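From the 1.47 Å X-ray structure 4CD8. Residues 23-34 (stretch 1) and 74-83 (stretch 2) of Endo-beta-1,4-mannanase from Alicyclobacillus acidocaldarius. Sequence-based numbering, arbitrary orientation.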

ATOM      1  N   GLN A  23       2.358 -10.769  -9.877  1.00 20.81           N
ATOM      2  CA  GLN A  23       1.978 -11.856 -10.751  1.00 20.66           C
ATOM      3  C   GLN A  23       2.839 -13.046 -10.445  1.00 17.09           C
ATOM      4  O   GLN A  23       4.052 -12.907 -10.136  1.00 20.84           O
ATOM      5  CB  GLN A  23       2.249 -11.478 -12.201  1.00 27.58           C
ATOM      6  CG  GLN A  23       1.458 -10.338 -12.779  1.00 34.52           C
ATOM      7  CD  GLN A  23       1.741 -10.219 -14.280  1.00 57.06           C
ATOM      8  OE1 GLN A  23       0.950 -10.670 -15.106  1.00 60.09           O
ATOM      9  NE2 GLN A  23       2.902  -9.678 -14.625  1.00 42.70           N
ATOM     10  N   HIS A  24       2.216 -14.220 -10.547  1.00 19.22           N
ATOM     11  CA  HIS A  24       2.875 -15.471 -10.278  1.00 19.85           C
ATOM     12  C   HIS A  24       4.230 -15.570 -10.979  1.00 20.31           C
ATOM     13  O   HIS A  24       4.335 -15.356 -12.195  1.00 22.26           O
ATOM     14  CB  HIS A  24       2.007 -16.626 -10.782  1.00 22.09           C
ATOM     15  CG  HIS A  24       2.553 -17.968 -10.449  1.00 20.30           C
ATOM     16  ND1 HIS A  24       3.022 -18.857 -11.402  1.00 25.72           N
ATOM     17  CD2 HIS A  24       2.690 -18.583  -9.254  1.00 21.76           C
ATOM     18  CE1 HIS A  24       3.450 -19.950 -10.800  1.00 20.09           C
ATOM     19  NE2 HIS A  24       3.240 -19.815  -9.497  1.00 28.70           N
ATOM     20  N   GLY A  25       5.241 -15.966 -10.212  1.00 22.12           N
ATOM     21  CA  GLY A  25       6.610 -16.182 -10.711  1.00 19.17           C
ATOM     22  C   GLY A  25       7.496 -14.957 -10.787  1.00 21.63           C
ATOM     23  O   GLY A  25       8.696 -15.091 -10.922  1.00 23.69           O
ATOM     24  N   THR A  26       6.930 -13.757 -10.735  1.00 18.61           N
ATOM     25  CA  THR A  26       7.752 -12.571 -10.956  1.00 18.51           C
ATOM     26  C   THR A  26       8.738 -12.266  -9.820  1.00 21.37           C
ATOM     27  O   THR A  26       9.800 -11.688 -10.051  1.00 24.20           O
ATOM     28  CB  THR A  26       6.915 -11.324 -11.285  1.00 21.54           C
ATOM     29  OG1 THR A  26       6.032 -11.016 -10.205  1.00 20.35           O
ATOM     30  CG2 THR A  26       6.105 -11.539 -12.582  1.00 23.49           C
ATOM     31  N   TRP A  27       8.380 -12.644  -8.602  1.00 20.21           N
ATOM     32  CA  TRP A  27       9.255 -12.372  -7.465  1.00 19.96           C
ATOM     33  C   TRP A  27      10.365 -13.422  -7.261  1.00 19.00           C
ATOM     34  O   TRP A  27      11.343 -13.181  -6.551  1.00 19.66           O
ATOM     35  CB  TRP A  27       8.426 -12.246  -6.198  1.00 18.19           C
ATOM     36  CG  TRP A  27       7.492 -11.091  -6.139  1.00 16.56           C
ATOM     37  CD1 TRP A  27       7.155 -10.224  -7.150  1.00 18.47           C
ATOM     38  CD2 TRP A  27       6.707 -10.683  -4.993  1.00 17.03           C
ATOM     39  NE1 TRP A  27       6.231  -9.314  -6.707  1.00 17.97           N
ATOM     40  CE2 TRP A  27       5.948  -9.567  -5.385  1.00 18.63           C
ATOM     41  CE3 TRP A  27       6.583 -11.159  -3.677  1.00 16.20           C
ATOM     42  CZ2 TRP A  27       5.036  -8.948  -4.549  1.00 17.25           C
ATOM     43  CZ3 TRP A  27       5.712 -10.516  -2.837  1.00 17.64           C
ATOM     44  CH2 TRP A  27       4.959  -9.405  -3.265  1.00 15.27           C
ATOM     45  N   GLY A  28      10.231 -14.569  -7.924  1.00 16.38           N
ATOM     46  CA  GLY A  28      11.284 -15.566  -7.895  1.00 22.12           C
ATOM     47  C   GLY A  28      12.374 -15.371  -8.941  1.00 21.22           C
ATOM     48  O   GLY A  28      13.277 -16.141  -9.030  1.00 34.58           O
ATOM     49  N   THR A  29      12.304 -14.293  -9.698  1.00 22.50           N
ATOM     50  CA  THR A  29      13.274 -14.032 -10.730  1.00 21.32           C
ATOM     51  C   THR A  29      14.541 -13.361 -10.175  1.00 24.57           C
ATOM     52  O   THR A  29      14.540 -12.731  -9.122  1.00 21.41           O
ATOM     53  CB  THR A  29      12.686 -13.093 -11.799  1.00 20.03           C
ATOM     54  OG1 THR A  29      12.352 -11.855 -11.190  1.00 25.53           O
ATOM     55  CG2 THR A  29      11.426 -13.645 -12.376  1.00 18.69           C
ATOM     56  N   ASP A  30      15.619 -13.508 -10.947  1.00 22.77           N
ATOM     57  CA  ASP A  30      16.877 -12.814 -10.693  1.00 30.38           C
ATOM     58  C   ASP A  30      16.658 -11.318 -10.671  1.00 25.25           C
ATOM     59  O   ASP A  30      17.258 -10.618  -9.867  1.00 25.51           O
ATOM     60  CB  ASP A  30      17.921 -13.136 -11.781  1.00 31.56           C
ATOM     61  CG  ASP A  30      18.382 -14.591 -11.737  1.00 37.57           C
ATOM     62  OD1 ASP A  30      18.177 -15.215 -10.665  1.00 42.35           O
ATOM     63  OD2 ASP A  30      18.943 -15.115 -12.753  1.00 52.36           O
ATOM     64  N   GLU A  31      15.782 -10.857 -11.562  1.00 20.75           N
ATOM     65  CA  GLU A  31      15.485  -9.437 -11.699  1.00 28.80           C
ATOM     66  C   GLU A  31      14.909  -8.913 -10.402  1.00 22.86           C
ATOM     67  O   GLU A  31      15.315  -7.852  -9.913  1.00 22.23           O
ATOM     68  CB  GLU A  31      14.515  -9.168 -12.891  1.00 31.99           C
ATOM     69  CG  GLU A  31      15.119  -9.355 -14.298  1.00 35.02           C
ATOM     70  CD  GLU A  31      14.890 -10.750 -14.892  1.00 48.78           C
ATOM     71  OE1 GLU A  31      14.871 -11.760 -14.144  1.00 45.59           O
ATOM     72  OE2 GLU A  31      14.727 -10.844 -16.134  1.00 64.17           O
ATOM     73  N   ALA A  32      13.966  -9.664  -9.854  1.00 22.37           N
ATOM     74  CA  ALA A  32      13.299  -9.270  -8.592  1.00 18.40           C
ATOM     75  C   ALA A  32      14.303  -9.148  -7.454  1.00 20.93           C
ATOM     76  O   ALA A  32      14.250  -8.200  -6.687  1.00 19.19           O
ATOM     77  CB  ALA A  32      12.202 -10.246  -8.220  1.00 18.75           C
ATOM     78  N   ARG A  33      15.211 -10.101  -7.370  1.00 19.69           N
ATOM     79  CA  ARG A  33      16.218 -10.101  -6.312  1.00 23.92           C
ATOM     80  C   ARG A  33      17.165  -8.949  -6.481  1.00 19.17           C
ATOM     81  O   ARG A  33      17.485  -8.277  -5.520  1.00 21.08           O
ATOM     82  CB  ARG A  33      16.950 -11.453  -6.233  1.00 25.89           C
ATOM     83  CG  ARG A  33      16.019 -12.615  -5.842  1.00 28.09           C
ATOM     84  CD  ARG A  33      16.739 -13.930  -5.588  1.00 35.28           C
ATOM     85  NE  ARG A  33      17.352 -14.009  -4.251  1.00 39.33           N
ATOM     86  CZ  ARG A  33      16.697 -14.196  -3.096  1.00 33.90           C
ATOM     87  NH1 ARG A  33      15.366 -14.320  -3.047  1.00 34.27           N
ATOM     88  NH2 ARG A  33      17.381 -14.241  -1.953  1.00 38.00           N
ATOM     89  N   ALA A  34      17.556  -8.637  -7.713  1.00 20.99           N
ATOM     90  CA  ALA A  34      18.379  -7.480  -7.957  1.00 19.48           C
ATOM     91  C   ALA A  34      17.645  -6.173  -7.627  1.00 16.48           C
ATOM     92  O   ALA A  34      18.232  -5.231  -7.061  1.00 19.83           O
ATOM     93  CB  ALA A  34      18.853  -7.488  -9.409  1.00 23.22           C
TER
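Stretch 2 (74-83) DEIASMAELA

Stretch 2 is a helix that packs against the loop and first helical turn of stretch 1, anchored by a buried carboxylate that receives backbone amides and extended by an apolar patch centred on a methionine. Residues 74-83 are helical throughout, within a helix that begins earlier and continues later in the chain. Stretch 1 opens with a type II beta turn from Gln23 to Thr26, in which Gly25 has a positive phi of 85°, and becomes helical at Asp30. Thr29 caps this helix, its OG1 accepting from Ala32 N at 3.0 Å. The two helices run in roughly the same direction, with a crossing angle of -30°, but their axes come no closer than 11.1 Å. The backbones approach most closely at the loop instead, where the CA atoms of Gly28 and Glu75 are 5.6 Å apart.

The CA-to-CB bond of Glu75 points toward stretch 1, and the side chain reaches into the loop with chi1 m and chi2 t. Its OE2 accepts a hydrogen bond from Gly25 N at 2.8 Å, while OE1 receives weak bonds from Trp27 N at 2.9 Å and Gly28 N at 3.0 Å. The carboxylate thus gathers the amides of Gly25, Trp27 and Gly28. Thr26 N also lies 3.2 Å from Glu75 OE1, but at an angle too poor for a hydrogen bond.

One turn further along, Met79 extends the contact through its apolar side chain. Its CG lies 3.8 Å from Trp27 CB, and its CE comes within 3.3 Å of Trp27 O, 3.8 Å of Arg33 CG and 4.5 Å of Ala32 CB. The terminal methyl group therefore bridges the loop and the beginning of the stretch 1 helix. The CA-to-CB bond of Trp27 also points toward stretch 2, and its indole runs across the partner helix, placing CZ3 4.1 Å from Ile76 CG1.

Towards the C-terminal end of stretch 2, Arg33 takes over. Its CA-to-CB bond points sideways, but the end of the side chain comes nearer to the partner helix. Leu82 CD2 lies over one face of the guanidinium, while Leu82 CD1 is 3.8 Å from Arg33 NH2. Ser78 O is near the guanidinium plane, 3.8 Å from Arg33 NH1, and water 1 spans the gap: it accepts from Arg33 NH2 at 2.6 Å and donates to Ser78 O at 2.7 Å. In all, the contact buries 527 Å², summed over both sides.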

ATOM      1  N   ASP A  74       5.777 -19.405  -1.363  1.00 18.87           N
ATOM      2  CA  ASP A  74       7.248 -19.493  -1.364  1.00 20.03           C
ATOM      3  C   ASP A  74       7.923 -18.251  -1.941  1.00 18.36           C
ATOM      4  O   ASP A  74       8.978 -17.833  -1.460  1.00 20.24           O
ATOM      5  CB  ASP A  74       7.720 -20.705  -2.168  1.00 22.45           C
ATOM      6  CG  ASP A  74       7.563 -22.049  -1.433  1.00 24.91           C
ATOM      7  OD1 ASP A  74       7.218 -22.085  -0.250  1.00 30.03           O
ATOM      8  OD2 ASP A  74       7.799 -23.104  -2.077  1.00 35.71           O
ATOM      9  N   GLU A  75       7.325 -17.671  -2.983  1.00 17.78           N
ATOM     10  CA  GLU A  75       7.834 -16.413  -3.544  1.00 18.18           C
ATOM     11  C   GLU A  75       7.747 -15.286  -2.524  1.00 16.60           C
ATOM     12  O   GLU A  75       8.665 -14.470  -2.422  1.00 16.96           O
ATOM     13  CB  GLU A  75       7.069 -15.995  -4.768  1.00 19.05           C
ATOM     14  CG  GLU A  75       7.461 -16.770  -6.020  1.00 20.17           C
ATOM     15  CD  GLU A  75       6.755 -16.215  -7.244  1.00 18.07           C
ATOM     16  OE1 GLU A  75       7.313 -15.276  -7.888  1.00 19.80           O
ATOM     17  OE2 GLU A  75       5.625 -16.697  -7.531  1.00 21.86           O
ATOM     18  N   ILE A  76       6.616 -15.234  -1.814  1.00 16.83           N
ATOM     19  CA  ILE A  76       6.451 -14.253  -0.728  1.00 15.02           C
ATOM     20  C   ILE A  76       7.524 -14.456   0.347  1.00 16.99           C
ATOM     21  O   ILE A  76       8.211 -13.487   0.751  1.00 18.00           O
ATOM     22  CB  ILE A  76       5.031 -14.279  -0.141  1.00 15.54           C
ATOM     23  CG1 ILE A  76       4.010 -13.887  -1.219  1.00 16.88           C
ATOM     24  CG2 ILE A  76       4.935 -13.353   1.075  1.00 17.28           C
ATOM     25  CD1 ILE A  76       2.566 -14.128  -0.844  1.00 19.58           C
ATOM     26  N   ALA A  77       7.687 -15.686   0.791  1.00 16.40           N
ATOM     27  CA  ALA A  77       8.713 -15.999   1.774  1.00 15.36           C
ATOM     28  C   ALA A  77      10.100 -15.639   1.296  1.00 18.28           C
ATOM     29  O   ALA A  77      10.889 -15.109   2.070  1.00 20.06           O
ATOM     30  CB  ALA A  77       8.654 -17.464   2.187  1.00 19.45           C
ATOM     31  N   SER A  78      10.400 -15.911   0.015  1.00 17.13           N
ATOM     32  CA  SER A  78      11.697 -15.568  -0.516  1.00 19.92           C
ATOM     33  C   SER A  78      11.960 -14.065  -0.458  1.00 17.95           C
ATOM     34  O   SER A  78      13.069 -13.630  -0.123  1.00 20.00           O
ATOM     35  CB  SER A  78      11.868 -16.073  -1.963  1.00 27.81           C
ATOM     36  OG  SER A  78      11.896 -17.475  -1.951  1.00 35.91           O
ATOM     37  N   MET A  79      10.971 -13.278  -0.851  1.00 18.56           N
ATOM     38  CA  MET A  79      11.171 -11.828  -0.866  1.00 18.24           C
ATOM     39  C   MET A  79      11.243 -11.294   0.554  1.00 18.57           C
ATOM     40  O   MET A  79      12.031 -10.404   0.841  1.00 16.55           O
ATOM     41  CB  MET A  79      10.098 -11.112  -1.646  1.00 19.96           C
ATOM     42  CG  MET A  79      10.361 -11.097  -3.142  1.00 24.27           C
ATOM     43  SD  MET A  79      11.853 -10.204  -3.622  1.00 28.20           S
ATOM     44  CE  MET A  79      12.859 -11.619  -4.006  1.00 19.85           C
ATOM     45  N   ALA A  80      10.419 -11.825   1.433  1.00 16.45           N
ATOM     46  CA  ALA A  80      10.501 -11.365   2.820  1.00 16.37           C
ATOM     47  C   ALA A  80      11.854 -11.691   3.441  1.00 14.68           C
ATOM     48  O   ALA A  80      12.424 -10.880   4.215  1.00 16.37           O
ATOM     49  CB  ALA A  80       9.388 -11.963   3.645  1.00 16.82           C
ATOM     50  N   GLU A  81      12.361 -12.882   3.154  1.00 15.30           N
ATOM     51  CA  GLU A  81      13.636 -13.328   3.759  1.00 17.85           C
ATOM     52  C   GLU A  81      14.798 -12.467   3.254  1.00 17.16           C
ATOM     53  O   GLU A  81      15.682 -12.050   4.017  1.00 17.93           O
ATOM     54  CB  GLU A  81      13.807 -14.802   3.461  1.00 22.55           C
ATOM     55  CG  GLU A  81      15.109 -15.458   3.810  1.00 27.96           C
ATOM     56  CD  GLU A  81      15.183 -16.832   3.163  1.00 33.69           C
ATOM     57  OE1 GLU A  81      14.259 -17.626   3.429  1.00 41.45           O
ATOM     58  OE2 GLU A  81      16.112 -17.090   2.361  1.00 41.25           O
ATOM     59  N   LEU A  82      14.754 -12.137   1.966  1.00 16.44           N
ATOM     60  CA  LEU A  82      15.750 -11.280   1.362  1.00 16.23           C
ATOM     61  C   LEU A  82      15.676  -9.858   1.961  1.00 15.75           C
ATOM     62  O   LEU A  82      16.679  -9.277   2.367  1.00 15.57           O
ATOM     63  CB  LEU A  82      15.513 -11.242  -0.159  1.00 15.32           C
ATOM     64  CG  LEU A  82      16.449 -10.309  -0.940  1.00 18.29           C
ATOM     65  CD1 LEU A  82      17.925 -10.662  -0.711  1.00 18.87           C
ATOM     66  CD2 LEU A  82      16.119 -10.348  -2.441  1.00 20.21           C
ATOM     67  N   ALA A  83      14.469  -9.311   2.036  1.00 14.30           N
ATOM     68  CA  ALA A  83      14.286  -7.979   2.603  1.00 14.74           C
ATOM     69  C   ALA A  83      14.806  -7.963   4.028  1.00 15.85           C
ATOM     70  O   ALA A  83      15.526  -7.039   4.429  1.00 16.87           O
ATOM     71  CB  ALA A  83      12.833  -7.553   2.598  1.00 16.79           C
TER
HETATM   72  O   HOH W   1      15.377 -15.002  -0.408  1.00 35.99           O
HETATM   73  O   HOH W   2      16.982 -14.501   1.416  1.00 43.21           O